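Local coordinates for protein peptidase M3B, oligoendopeptidase F (Enterococcus faecium, PDB 2QR4) that probably hydrolyses internal peptide bonds of short peptides, as a metal-dependent oligoendopeptidase of the M3 family, at residues L161-I166 against K198-V203; F91-L96 against A128-A133; S400-N405 against S510-L515; V436-Q441 against K474-A479; T188-R193 against M281-T286. All blocks are in the same frame, centred on the assembly; numbering follows the deposited sequence.

Interaction 1 (L161-I166 against K198-V203); sequences LVFPTI and KGLYSV
Val203 is wedged between the side chains of Phe163 and Leu161, and it makes a useful side chain to follow outward from the backbone. Its CB already touches the aromatic ring, 3.7 Å from Phe163 CD1. From there the branches part. With CG1 anti to the backbone N (chi1 172°), that methyl is carried to Leu161, where it lies 3.9 Å from CD2. CG2 turns the other way, packs 3.7 Å from Phe163 CD1 and comes 3.9 Å from Val162 O. Phe163 and Val203 thus cross at about a right angle, whereas Leu200 runs beside Phe163 in the same direction. Leu200 CD1 covers one face of the ring in a CH-pi contact, 3.9 Å from the ring centroid and displaced toward the rim over CE1. Farther along, the Pro164 ring lies over Gly199: its CD rests 3.3 Å from Gly199 O, a carbonyl that also accepts a 2.6 Å hydrogen bond from Ser202 OG. No hydrogen bond joins the segments, so apolar packing carries the contact. Residues 161-166, an extended chain leading into the two-stranded hairpin 165-167/173-175, are laid over helix 190-206, with Phe207 of the second subunit packing on Leu161.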
# COMPACT_ATOMS: atom_id res chain seq x y z
N LEU A 161 9.18 12.14 5.26
CA LEU A 161 9.38 13.41 4.53
C LEU A 161 10.14 14.44 5.37
O LEU A 161 9.83 14.64 6.54
CB LEU A 161 8.05 14.02 4.10
CG LEU A 161 7.25 13.31 3.01
CD1 LEU A 161 6.10 14.18 2.56
CD2 LEU A 161 8.12 12.98 1.85
N VAL A 162 11.15 15.09 4.79
CA VAL A 162 11.68 16.29 5.43
C VAL A 162 11.65 17.44 4.42
O VAL A 162 11.93 17.25 3.23
CB VAL A 162 13.10 16.14 6.11
CG1 VAL A 162 13.48 14.68 6.32
CG2 VAL A 162 14.16 16.88 5.35
N PHE A 163 11.28 18.62 4.91
CA PHE A 163 11.03 19.78 4.07
C PHE A 163 12.20 20.74 4.08
O PHE A 163 13.03 20.70 4.98
CB PHE A 163 9.74 20.46 4.52
CG PHE A 163 8.53 19.58 4.40
CD1 PHE A 163 7.80 19.55 3.22
CD2 PHE A 163 8.16 18.75 5.44
CE1 PHE A 163 6.69 18.72 3.09
CE2 PHE A 163 7.05 17.93 5.32
CZ PHE A 163 6.32 17.91 4.14
N PRO A 164 12.27 21.63 3.08
CA PRO A 164 13.49 22.41 3.05
C PRO A 164 13.52 23.49 4.12
O PRO A 164 12.54 23.70 4.83
CB PRO A 164 13.50 23.04 1.64
CG PRO A 164 12.23 22.63 0.97
CD PRO A 164 11.34 21.99 2.01
N THR A 165 14.67 24.13 4.24
CA THR A 165 14.89 25.31 5.05
C THR A 165 14.44 26.55 4.30
O THR A 165 14.58 26.63 3.08
CB THR A 165 16.42 25.41 5.34
OG1 THR A 165 16.70 24.93 6.65
CG2 THR A 165 16.93 26.83 5.18
N ILE A 166 13.92 27.54 5.01
CA ILE A 166 13.66 28.84 4.41
C ILE A 166 14.30 29.92 5.27
O ILE A 166 14.81 29.64 6.35
CB ILE A 166 12.15 29.13 4.32
CG1 ILE A 166 11.54 29.17 5.73
CG2 ILE A 166 11.45 28.11 3.44
CD1 ILE A 166 10.12 29.70 5.80
N LYS A 198 5.92 27.43 -1.09
CA LYS A 198 6.75 26.83 -2.15
C LYS A 198 7.70 25.74 -1.67
O LYS A 198 7.95 24.76 -2.38
CB LYS A 198 7.53 27.90 -2.92
CG LYS A 198 6.69 28.55 -4.00
CD LYS A 198 7.19 29.90 -4.46
CE LYS A 198 6.15 30.49 -5.39
NZ LYS A 198 6.53 31.85 -5.84
N GLY A 199 8.24 25.92 -0.47
CA GLY A 199 9.08 24.90 0.14
C GLY A 199 8.30 23.61 0.37
O GLY A 199 8.76 22.52 -0.00
N LEU A 200 7.12 23.73 0.96
CA LEU A 200 6.34 22.56 1.35
C LEU A 200 5.91 21.83 0.10
O LEU A 200 6.04 20.61 0.01
CB LEU A 200 5.12 22.94 2.19
CG LEU A 200 4.20 21.79 2.62
CD1 LEU A 200 4.50 21.30 4.03
CD2 LEU A 200 2.75 22.20 2.52
N TYR A 201 5.41 22.58 -0.87
CA TYR A 201 4.91 21.99 -2.09
C TYR A 201 5.99 21.41 -3.00
O TYR A 201 5.71 20.52 -3.78
CB TYR A 201 3.96 22.93 -2.83
CG TYR A 201 2.58 22.91 -2.22
CD1 TYR A 201 1.70 21.88 -2.51
CD2 TYR A 201 2.19 23.88 -1.31
CE1 TYR A 201 0.43 21.84 -1.92
CE2 TYR A 201 0.93 23.84 -0.73
CZ TYR A 201 0.05 22.82 -1.05
OH TYR A 201 -1.20 22.78 -0.47
N SER A 202 7.22 21.89 -2.88
CA SER A 202 8.29 21.28 -3.68
C SER A 202 8.41 19.80 -3.31
O SER A 202 8.71 18.97 -4.15
CB SER A 202 9.63 22.01 -3.48
OG SER A 202 10.08 21.89 -2.14
N VAL A 203 8.14 19.46 -2.06
CA VAL A 203 8.25 18.08 -1.62
C VAL A 203 7.05 17.22 -2.04
O VAL A 203 7.23 16.09 -2.47
CB VAL A 203 8.46 17.99 -0.08
CG1 VAL A 203 8.39 16.55 0.40
CG2 VAL A 203 9.82 18.60 0.29

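Interaction 2 (F91-L96 against A128-A133); sequences FEPEIL and AHVLSA
Val130 projects as a blunt knob into a hollow lined by Glu92, Pro93 and Leu96. The parts of the valine lean on different walls, with Leu96 CD1 near all three side-chain carbons. The branch point CB lies 3.6 Å from Leu96 CD1; CG1, anti to the backbone N (chi1 178°), sits against the proline ring, 4.0 Å from Pro93 CD; and CG2 abuts the carboxylate of Glu92, 3.6 Å from OE1. Glu92 and Pro93 both meet the valine roughly at a right angle. A second bump answers from the helical side. The ring of Pro93 fits against the bend of chain that follows Val130, bringing its CG 3.4 Å from Leu131 O and its CB 3.7 Å from Ala133 N. No hydrogen bond crosses the interface; it is a match of shapes, in which the valine fills a hollow of the helix and the proline ring one of the facing chain. The bend that receives Pro93 is a helix start: Ser132 occupies the N-cap of helix 133-141, its OG capping a backbone N and also bonded to Glu134 of the second subunit. Ser132 N is bound in turn by Gln135 OE1, a pattern resembling a capping box, so the contact seats the short helix 91-95 against a capped helix N terminus.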
# COMPACT_ATOMS: atom_id res chain seq x y z
N PHE A 91 -20.82 -14.85 11.79
CA PHE A 91 -21.94 -14.39 12.60
C PHE A 91 -23.13 -13.79 11.82
O PHE A 91 -24.26 -14.27 11.95
CB PHE A 91 -21.41 -13.43 13.67
CG PHE A 91 -22.47 -12.83 14.55
CD1 PHE A 91 -23.29 -13.64 15.30
CD2 PHE A 91 -22.62 -11.47 14.62
CE1 PHE A 91 -24.27 -13.09 16.11
CE2 PHE A 91 -23.59 -10.92 15.43
CZ PHE A 91 -24.42 -11.73 16.18
N GLU A 92 -22.88 -12.76 11.01
CA GLU A 92 -23.97 -12.12 10.25
C GLU A 92 -24.58 -13.01 9.14
O GLU A 92 -25.79 -13.04 8.95
CB GLU A 92 -23.50 -10.79 9.67
CG GLU A 92 -23.00 -9.80 10.72
CD GLU A 92 -22.82 -8.38 10.18
OE1 GLU A 92 -22.98 -8.16 8.96
OE2 GLU A 92 -22.52 -7.48 10.99
N PRO A 93 -23.73 -13.70 8.37
CA PRO A 93 -24.23 -14.73 7.46
C PRO A 93 -25.14 -15.72 8.17
O PRO A 93 -26.19 -16.08 7.62
CB PRO A 93 -22.96 -15.42 6.97
CG PRO A 93 -21.93 -14.30 7.01
CD PRO A 93 -22.27 -13.52 8.25
N GLU A 94 -24.78 -16.16 9.37
CA GLU A 94 -25.63 -17.15 10.06
C GLU A 94 -26.91 -16.55 10.61
O GLU A 94 -27.95 -17.19 10.58
CB GLU A 94 -24.88 -17.89 11.16
CG GLU A 94 -23.93 -18.93 10.62
CD GLU A 94 -23.59 -20.00 11.65
OE1 GLU A 94 -22.61 -20.74 11.40
OE2 GLU A 94 -24.32 -20.09 12.69
N ILE A 95 -26.85 -15.31 11.08
CA ILE A 95 -28.06 -14.61 11.46
C ILE A 95 -28.99 -14.60 10.27
O ILE A 95 -30.17 -14.94 10.37
CB ILE A 95 -27.78 -13.16 11.89
CG1 ILE A 95 -27.13 -13.13 13.27
CG2 ILE A 95 -29.07 -12.35 11.93
CD1 ILE A 95 -26.54 -11.79 13.61
N LEU A 96 -28.43 -14.26 9.11
CA LEU A 96 -29.21 -14.09 7.90
C LEU A 96 -29.74 -15.39 7.27
O LEU A 96 -30.54 -15.35 6.35
CB LEU A 96 -28.41 -13.28 6.88
CG LEU A 96 -28.26 -11.81 7.29
CD1 LEU A 96 -27.58 -11.02 6.21
CD2 LEU A 96 -29.64 -11.23 7.59
N ALA A 128 -28.83 -7.68 1.64
CA ALA A 128 -28.29 -7.68 0.28
C ALA A 128 -26.78 -7.42 0.21
O ALA A 128 -26.17 -7.61 -0.83
CB ALA A 128 -29.02 -6.66 -0.58
N HIS A 129 -26.18 -6.99 1.31
CA HIS A 129 -24.80 -6.58 1.27
C HIS A 129 -23.94 -7.41 2.19
O HIS A 129 -22.73 -7.20 2.26
CB HIS A 129 -24.66 -5.09 1.58
CG HIS A 129 -25.55 -4.23 0.76
ND1 HIS A 129 -25.32 -3.98 -0.58
CD2 HIS A 129 -26.70 -3.58 1.07
CE1 HIS A 129 -26.28 -3.21 -1.06
NE2 HIS A 129 -27.13 -2.95 -0.08
N VAL A 130 -24.56 -8.36 2.88
CA VAL A 130 -23.81 -9.34 3.65
C VAL A 130 -23.61 -10.58 2.79
O VAL A 130 -24.51 -10.98 2.07
CB VAL A 130 -24.52 -9.71 4.96
CG1 VAL A 130 -23.72 -10.77 5.70
CG2 VAL A 130 -24.70 -8.47 5.82
N LEU A 131 -22.43 -11.18 2.88
CA LEU A 131 -22.05 -12.25 1.97
C LEU A 131 -22.11 -13.59 2.70
O LEU A 131 -22.71 -13.69 3.76
CB LEU A 131 -20.66 -11.98 1.38
CG LEU A 131 -20.59 -10.71 0.51
CD1 LEU A 131 -19.18 -10.43 0.04
CD2 LEU A 131 -21.52 -10.80 -0.70
N SER A 132 -21.54 -14.63 2.12
CA SER A 132 -21.52 -15.93 2.79
C SER A 132 -20.41 -15.93 3.83
O SER A 132 -19.55 -15.05 3.84
CB SER A 132 -21.32 -17.05 1.78
OG SER A 132 -20.03 -16.96 1.20
N ALA A 133 -20.40 -16.93 4.70
CA ALA A 133 -19.35 -17.06 5.70
C ALA A 133 -17.98 -17.13 5.03
O ALA A 133 -17.04 -16.48 5.47
CB ALA A 133 -19.58 -18.27 6.58

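Interaction 3 (S400-N405 against S510-L515); sequences STTNEN and SAASAL
The methyl group of Ala512 overlaps two threonines at once, lying 3.6 Å from Thr401 CB and equally 3.6 Å from Thr402 OG1. Thr401 adds its CG2, 3.7 Å from Ala512 CB, so that the alanine is flanked by carbon on one threonine and by oxygen on the next. Neither hydroxyl is spent on the neighbouring helix. In both threonines OG1 stands beside the backbone N (chi1 -57° in Thr402) and bonds back into its own helix, Thr401 OG1 to Glu397 O and Thr402 OG1 to Ile398 O; in Thr402 this satisfies a buried oxygen that also packs on Ala512, whereas Thr401 packs with its carbons. One turn on, Asn405 reaches over the backbone between Ala512 and Ser513. Its ND2 is 3.5 Å from Ala512 C and 3.4 Å from Ser513 N, but the latter pair are two donors and form no hydrogen bond. Small residues let the helices come close: their axes approach to 8.3 Å and cross at -50°, and CA of Thr402 is only 4.7 Å from CA of Ala512. Such an angle agrees with ridges-into-grooves packing in which residues four apart form the ridges, as do Thr401 and Asn405. Helix 394-414 is thereby pressed on helix 503-520, whose far side meets helix 557-579 through Ser513, while Ser400 and Glu404 face helix 361-379, bearer of the HExxH sequence of this peptidase clan in His369 and His373.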
# COMPACT_ATOMS: atom_id res chain seq x y z
N SER A 400 -22.22 22.62 19.04
CA SER A 400 -21.15 23.57 19.25
C SER A 400 -21.26 24.73 18.27
O SER A 400 -21.24 25.89 18.67
CB SER A 400 -19.80 22.86 19.06
OG SER A 400 -19.49 22.07 20.19
N THR A 401 -21.37 24.39 16.99
CA THR A 401 -21.47 25.39 15.93
C THR A 401 -22.74 26.23 16.10
O THR A 401 -22.72 27.43 15.86
CB THR A 401 -21.46 24.71 14.56
OG1 THR A 401 -20.39 23.77 14.52
CG2 THR A 401 -21.28 25.72 13.42
N THR A 402 -23.83 25.60 16.55
CA THR A 402 -25.08 26.31 16.73
C THR A 402 -24.86 27.41 17.74
O THR A 402 -25.31 28.55 17.55
CB THR A 402 -26.20 25.37 17.21
OG1 THR A 402 -26.36 24.30 16.29
CG2 THR A 402 -27.53 26.11 17.31
N ASN A 403 -24.17 27.08 18.83
CA ASN A 403 -23.85 28.04 19.88
C ASN A 403 -23.02 29.22 19.36
O ASN A 403 -23.32 30.37 19.66
CB ASN A 403 -23.16 27.34 21.05
CG ASN A 403 -24.14 26.63 21.98
OD1 ASN A 403 -25.35 26.63 21.74
ND2 ASN A 403 -23.62 26.05 23.05
N GLU A 404 -21.99 28.93 18.57
CA GLU A 404 -21.18 29.95 17.94
C GLU A 404 -22.04 30.86 17.05
O GLU A 404 -21.90 32.10 17.06
CB GLU A 404 -20.07 29.31 17.10
CG GLU A 404 -18.75 29.08 17.84
CD GLU A 404 -17.60 28.74 16.89
OE1 GLU A 404 -17.81 27.94 15.94
OE2 GLU A 404 -16.47 29.26 17.09
N ASN A 405 -22.94 30.24 16.30
CA ASN A 405 -23.89 30.98 15.47
C ASN A 405 -24.70 31.95 16.30
O ASN A 405 -24.92 33.09 15.88
CB ASN A 405 -24.81 30.02 14.71
CG ASN A 405 -24.12 29.38 13.51
OD1 ASN A 405 -23.14 29.92 13.00
ND2 ASN A 405 -24.62 28.23 13.05
N SER A 510 -24.06 23.67 7.83
CA SER A 510 -25.31 24.17 7.29
C SER A 510 -26.47 23.85 8.22
O SER A 510 -27.33 24.70 8.47
CB SER A 510 -25.56 23.61 5.89
OG SER A 510 -24.61 24.15 4.98
N ALA A 511 -26.49 22.64 8.76
CA ALA A 511 -27.54 22.27 9.71
C ALA A 511 -27.46 23.17 10.92
O ALA A 511 -28.48 23.74 11.36
CB ALA A 511 -27.45 20.81 10.11
N ALA A 512 -26.26 23.35 11.46
CA ALA A 512 -26.14 24.22 12.61
C ALA A 512 -26.73 25.59 12.26
O ALA A 512 -27.50 26.16 13.03
CB ALA A 512 -24.70 24.33 13.04
N SER A 513 -26.39 26.11 11.08
CA SER A 513 -26.91 27.41 10.65
C SER A 513 -28.44 27.47 10.61
O SER A 513 -29.03 28.46 11.04
CB SER A 513 -26.33 27.82 9.30
OG SER A 513 -26.92 29.04 8.87
N ALA A 514 -29.07 26.42 10.09
CA ALA A 514 -30.54 26.32 10.05
C ALA A 514 -31.16 26.24 11.44
O ALA A 514 -32.26 26.76 11.68
CB ALA A 514 -30.97 25.11 9.23
N LEU A 515 -30.47 25.57 12.35
CA LEU A 515 -30.95 25.44 13.71
C LEU A 515 -30.84 26.73 14.53
O LEU A 515 -31.72 27.04 15.32
CB LEU A 515 -30.24 24.28 14.42
CG LEU A 515 -30.71 22.89 14.00
CD1 LEU A 515 -29.86 21.83 14.66
CD2 LEU A 515 -32.21 22.71 14.38

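Interaction 4 (V436-Q441 against K474-A479); sequences VFRQTQ and KYYGPA
Gln441 lies across one face of the Tyr475 ring, and this CH-pi contact is the main direct one. Gln441 CB is 3.9 Å from the ring centroid, 16° off the normal and displaced toward the rim at CE2. A chi1 of -172°, anti to the backbone N, sets CG over the ring; the amide farther out lies with its plane 22° from that of the ring. Plain van der Waals contacts surround this CH-pi contact: Tyr475 CE2 comes 3.3 Å from Phe437 O, and Thr440 CG2 sits 3.7 Å from Tyr475 OH. That phenol hydroxyl has its hydrogen-bond partner in Glu444. The polar contacts across the segments run through a single water. It accepts from Arg438 NH2 at 2.6 Å, donates to Gln441 OE1 at 2.8 Å and is bonded to Tyr476 OH at 2.7 Å, lying in the planes of both the guanidinium and the Tyr476 ring. No direct hydrogen bond joins the three side chains; the water bridges them, and Gln441 OE1 also lies 3.7 Å from Tyr476 CE2. With OE1 on the water and NE2 on Asn472, both ends of the amide are held. Arg438 also pairs with Glu489 in a salt bridge. Around this meeting of helix 418-454 with the C-terminal turn of helix 461-476, helices 246-258 and 260-274 cover Phe437 and Tyr475, and helix 503-520 packs beside Val436 and Gln439.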
# COMPACT_ATOMS: atom_id res chain seq x y z
N VAL A 436 -17.60 25.05 4.72
CA VAL A 436 -18.48 24.63 3.63
C VAL A 436 -17.81 24.52 2.27
O VAL A 436 -17.83 23.44 1.68
CB VAL A 436 -19.87 25.32 3.60
CG1 VAL A 436 -19.87 26.55 4.44
CG2 VAL A 436 -20.34 25.57 2.18
N PHE A 437 -17.19 25.60 1.80
CA PHE A 437 -16.60 25.62 0.47
C PHE A 437 -15.41 24.65 0.34
O PHE A 437 -15.38 23.81 -0.57
CB PHE A 437 -16.22 27.05 0.03
CG PHE A 437 -17.40 27.88 -0.38
CD1 PHE A 437 -18.10 27.58 -1.55
CD2 PHE A 437 -17.85 28.93 0.42
CE1 PHE A 437 -19.24 28.33 -1.92
CE2 PHE A 437 -18.97 29.69 0.05
CZ PHE A 437 -19.66 29.38 -1.13
N ARG A 438 -14.45 24.77 1.24
CA ARG A 438 -13.24 23.96 1.17
C ARG A 438 -13.52 22.45 1.42
O ARG A 438 -13.09 21.59 0.65
CB ARG A 438 -12.19 24.53 2.13
CG ARG A 438 -10.85 23.82 2.17
CD ARG A 438 -9.79 24.79 2.74
NE ARG A 438 -8.56 24.12 3.18
CZ ARG A 438 -7.60 23.68 2.37
NH1 ARG A 438 -6.54 23.08 2.88
NH2 ARG A 438 -7.70 23.80 1.04
N GLN A 439 -14.28 22.14 2.46
CA GLN A 439 -14.60 20.75 2.72
C GLN A 439 -15.45 20.16 1.60
O GLN A 439 -15.27 19.01 1.20
CB GLN A 439 -15.28 20.58 4.07
CG GLN A 439 -14.43 21.10 5.25
CD GLN A 439 -12.98 20.60 5.21
OE1 GLN A 439 -12.04 21.37 5.40
NE2 GLN A 439 -12.79 19.30 4.99
N THR A 440 -16.34 20.97 1.05
CA THR A 440 -17.14 20.49 -0.06
C THR A 440 -16.29 20.29 -1.32
O THR A 440 -16.51 19.33 -2.06
CB THR A 440 -18.31 21.40 -0.33
OG1 THR A 440 -19.15 21.37 0.83
CG2 THR A 440 -19.10 20.92 -1.54
N GLN A 441 -15.32 21.17 -1.55
CA GLN A 441 -14.34 20.99 -2.61
C GLN A 441 -13.71 19.60 -2.48
O GLN A 441 -13.64 18.84 -3.46
CB GLN A 441 -13.25 22.07 -2.53
CG GLN A 441 -12.26 22.10 -3.73
CD GLN A 441 -11.12 23.11 -3.54
OE1 GLN A 441 -11.18 23.97 -2.67
NE2 GLN A 441 -10.08 22.98 -4.34
N LYS A 474 -12.13 26.55 -10.29
CA LYS A 474 -13.59 26.66 -10.34
C LYS A 474 -14.12 27.20 -9.01
O LYS A 474 -14.99 28.07 -8.98
CB LYS A 474 -14.22 25.28 -10.61
CG LYS A 474 -15.75 25.28 -10.75
CD LYS A 474 -16.35 23.89 -11.07
CE LYS A 474 -16.56 23.07 -9.78
NZ LYS A 474 -17.37 21.81 -9.96
N TYR A 475 -13.59 26.68 -7.91
CA TYR A 475 -13.99 27.13 -6.59
C TYR A 475 -13.53 28.55 -6.28
O TYR A 475 -14.32 29.38 -5.88
CB TYR A 475 -13.52 26.14 -5.53
CG TYR A 475 -14.53 25.06 -5.25
CD1 TYR A 475 -14.78 24.09 -6.20
CD2 TYR A 475 -15.25 25.03 -4.05
CE1 TYR A 475 -15.72 23.10 -5.97
CE2 TYR A 475 -16.17 24.04 -3.81
CZ TYR A 475 -16.41 23.08 -4.78
OH TYR A 475 -17.33 22.09 -4.58
N TYR A 476 -12.27 28.85 -6.49
CA TYR A 476 -11.79 30.15 -6.06
C TYR A 476 -12.06 31.29 -7.02
O TYR A 476 -12.12 32.44 -6.59
CB TYR A 476 -10.33 30.07 -5.65
CG TYR A 476 -10.18 29.37 -4.32
CD1 TYR A 476 -10.39 30.06 -3.12
CD2 TYR A 476 -9.90 28.02 -4.26
CE1 TYR A 476 -10.27 29.41 -1.90
CE2 TYR A 476 -9.78 27.37 -3.04
CZ TYR A 476 -9.95 28.06 -1.88
OH TYR A 476 -9.83 27.40 -0.69
N GLY A 477 -12.22 30.98 -8.30
CA GLY A 477 -12.53 32.02 -9.28
C GLY A 477 -11.33 32.84 -9.71
O GLY A 477 -10.22 32.59 -9.28
N PRO A 478 -11.57 33.85 -10.56
CA PRO A 478 -10.49 34.61 -11.20
C PRO A 478 -9.73 35.57 -10.28
O PRO A 478 -8.71 36.13 -10.68
CB PRO A 478 -11.22 35.41 -12.29
CG PRO A 478 -12.61 35.59 -11.75
CD PRO A 478 -12.91 34.33 -10.96
N ALA A 479 -10.23 35.79 -9.06
CA ALA A 479 -9.54 36.69 -8.13
C ALA A 479 -8.29 36.05 -7.53
O ALA A 479 -7.38 36.75 -7.08
CB ALA A 479 -10.48 37.13 -7.05
O HOH W 1 -9.29 24.77 -0.72

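Interaction 5 (T188-R193 against M281-T286); sequences TDRRVR and MYDLYT
The guanidinium of Arg193 is sandwiched, with Thr286 CG2 3.6 Å above the centre of one face and Arg190 CA over the centre of the opposite face. Its rim takes the polar partners: Tyr282 O and the carboxylate of Asp283 lie at the edge. Together Arg190, Arg193 and Asp283 form a salt-bridge network that fixes the start of helix 190-206 to the loop containing residues 281-286. Arg190 grips the carboxylate side-on, NE to OD1 at 3.1 Å and NH1 to OD2 at 2.6 Å, both oxygens being met on their syn sides, with the two planes 36° apart. Its chain leaves with CG anti to the backbone N (chi1 -165°) and stays extended as far as NE, reaching the aspartate. Arg193 comes in differently, bent at chi3, with its guanidinium plane nearly perpendicular to the carboxylate, at 80°. It gives NE to Tyr282 O at 3.1 Å in the carbonyl plane, while NH2 points at OD1; the modelled 2.5 Å separation of Arg193 NH2 and Asp283 OD1 is too short to be taken literally. Two guanidinium groups around one carboxylate would be expected to keep Asp283 charged. Both sides have further partners, Lys278 O for Arg190 NH1, Ser187 O for Arg193 NH1 and His280 N for Asp283 OD2. At the helix start, Asp189 is the N-cap, weakly bonded to Arg191 N. Beside the network the ring of Tyr282 turns its edge to Arg190, CE1 lying 4.1 Å from Arg190 NE.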
# COMPACT_ATOMS: atom_id res chain seq x y z
N THR A 188 2.47 37.84 8.70
CA THR A 188 2.16 39.10 8.02
C THR A 188 3.29 39.43 7.07
O THR A 188 3.20 40.37 6.28
CB THR A 188 1.97 40.25 9.01
OG1 THR A 188 3.22 40.53 9.66
CG2 THR A 188 0.92 39.89 10.06
N ASP A 189 4.35 38.64 7.14
CA ASP A 189 5.50 38.81 6.26
C ASP A 189 5.29 37.95 5.02
O ASP A 189 5.56 36.74 5.02
CB ASP A 189 6.79 38.46 7.00
CG ASP A 189 8.03 38.65 6.15
OD1 ASP A 189 7.91 38.70 4.91
OD2 ASP A 189 9.13 38.73 6.73
N ARG A 190 4.81 38.58 3.95
CA ARG A 190 4.43 37.87 2.74
C ARG A 190 5.54 37.00 2.16
O ARG A 190 5.26 35.94 1.61
CB ARG A 190 3.94 38.85 1.67
CG ARG A 190 3.21 38.12 0.56
CD ARG A 190 2.68 39.07 -0.47
NE ARG A 190 1.70 38.40 -1.31
CZ ARG A 190 1.40 38.80 -2.55
NH1 ARG A 190 0.50 38.14 -3.25
NH2 ARG A 190 2.02 39.85 -3.08
N ARG A 191 6.78 37.45 2.24
CA ARG A 191 7.88 36.70 1.66
C ARG A 191 8.00 35.34 2.35
O ARG A 191 8.29 34.33 1.72
CB ARG A 191 9.19 37.49 1.78
CG ARG A 191 10.44 36.66 1.50
CD ARG A 191 11.73 37.34 2.00
NE ARG A 191 11.90 37.28 3.46
CZ ARG A 191 12.10 36.16 4.15
NH1 ARG A 191 12.12 34.97 3.54
NH2 ARG A 191 12.25 36.21 5.47
N VAL A 192 7.76 35.34 3.66
CA VAL A 192 7.85 34.13 4.47
C VAL A 192 6.73 33.15 4.12
O VAL A 192 6.95 31.94 4.01
CB VAL A 192 7.82 34.50 5.97
CG1 VAL A 192 7.40 33.31 6.82
CG2 VAL A 192 9.18 35.03 6.38
N ARG A 193 5.54 33.71 3.93
CA ARG A 193 4.39 32.96 3.43
C ARG A 193 4.69 32.27 2.09
O ARG A 193 4.47 31.06 1.93
CB ARG A 193 3.18 33.90 3.28
CG ARG A 193 2.25 33.88 4.45
CD ARG A 193 1.39 35.13 4.61
NE ARG A 193 0.88 35.74 3.38
CZ ARG A 193 0.66 37.05 3.28
NH1 ARG A 193 0.93 37.82 4.32
NH2 ARG A 193 0.20 37.60 2.16
N MSE A 281 -2.84 31.45 -3.41
CA MSE A 281 -3.16 30.50 -2.36
C MSE A 281 -2.43 30.85 -1.06
O MSE A 281 -3.02 30.78 0.02
CB MSE A 281 -2.87 29.05 -2.80
CG MSE A 281 -3.76 28.55 -3.96
SE MSE A 281 -5.71 28.87 -3.70
CE MSE A 281 -6.01 27.84 -2.06
N TYR A 282 -1.18 31.27 -1.16
CA TYR A 282 -0.42 31.54 0.06
C TYR A 282 -0.78 32.86 0.73
O TYR A 282 -0.10 33.30 1.67
CB TYR A 282 1.09 31.44 -0.18
CG TYR A 282 1.61 32.30 -1.32
CD1 TYR A 282 1.75 33.68 -1.17
CD2 TYR A 282 2.00 31.73 -2.52
CE1 TYR A 282 2.25 34.47 -2.22
CE2 TYR A 282 2.50 32.50 -3.57
CZ TYR A 282 2.63 33.87 -3.41
OH TYR A 282 3.11 34.62 -4.46
N ASP A 283 -1.85 33.50 0.25
CA ASP A 283 -2.36 34.72 0.89
C ASP A 283 -3.70 34.54 1.60
O ASP A 283 -4.25 35.51 2.12
CB ASP A 283 -2.52 35.84 -0.14
CG ASP A 283 -1.21 36.29 -0.73
OD1 ASP A 283 -0.21 36.39 0.03
OD2 ASP A 283 -1.18 36.56 -1.95
N LEU A 284 -4.26 33.33 1.60
CA LEU A 284 -5.65 33.16 2.05
C LEU A 284 -5.82 32.90 3.55
O LEU A 284 -6.94 32.90 4.04
CB LEU A 284 -6.37 32.05 1.27
CG LEU A 284 -6.36 32.12 -0.26
CD1 LEU A 284 -7.36 31.14 -0.84
CD2 LEU A 284 -6.65 33.52 -0.77
N TYR A 285 -4.72 32.67 4.27
CA TYR A 285 -4.84 32.27 5.68
C TYR A 285 -4.27 33.29 6.62
O TYR A 285 -4.23 33.07 7.82
CB TYR A 285 -4.19 30.90 5.90
CG TYR A 285 -4.71 29.86 4.94
CD1 TYR A 285 -4.10 29.67 3.71
CD2 TYR A 285 -5.83 29.09 5.25
CE1 TYR A 285 -4.58 28.71 2.81
CE2 TYR A 285 -6.32 28.14 4.36
CZ TYR A 285 -5.69 27.96 3.15
OH TYR A 285 -6.17 27.02 2.27
N THR A 286 -3.81 34.41 6.08
CA THR A 286 -3.27 35.50 6.88
C THR A 286 -4.41 36.47 7.24
O THR A 286 -5.34 36.64 6.45
CB THR A 286 -2.12 36.21 6.11
OG1 THR A 286 -1.39 37.08 6.97
CG2 THR A 286 -2.64 36.99 4.92

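In the fold
Read from the N terminus, interaction 2 closes first, bringing helix 91-95 to the start of helix 133-141 at one end of the molecule, its centre about 49 Å from that of interaction 1. Interaction 1 opens next, and before it closes interaction 5 has begun, so the two cross along the chain and share helix 190-206; Ile166 CD1 also packs near Val192 O. Interaction 5 then ties that helix to the loop at 281-286. Interaction 3 spans the longest loop, from helix 394-414 to helix 503-520, and interaction 4 is nested within it. Tyr476 and Arg438 of interaction 4 pack on Leu284 and Tyr285 of interaction 5, linking the two regions.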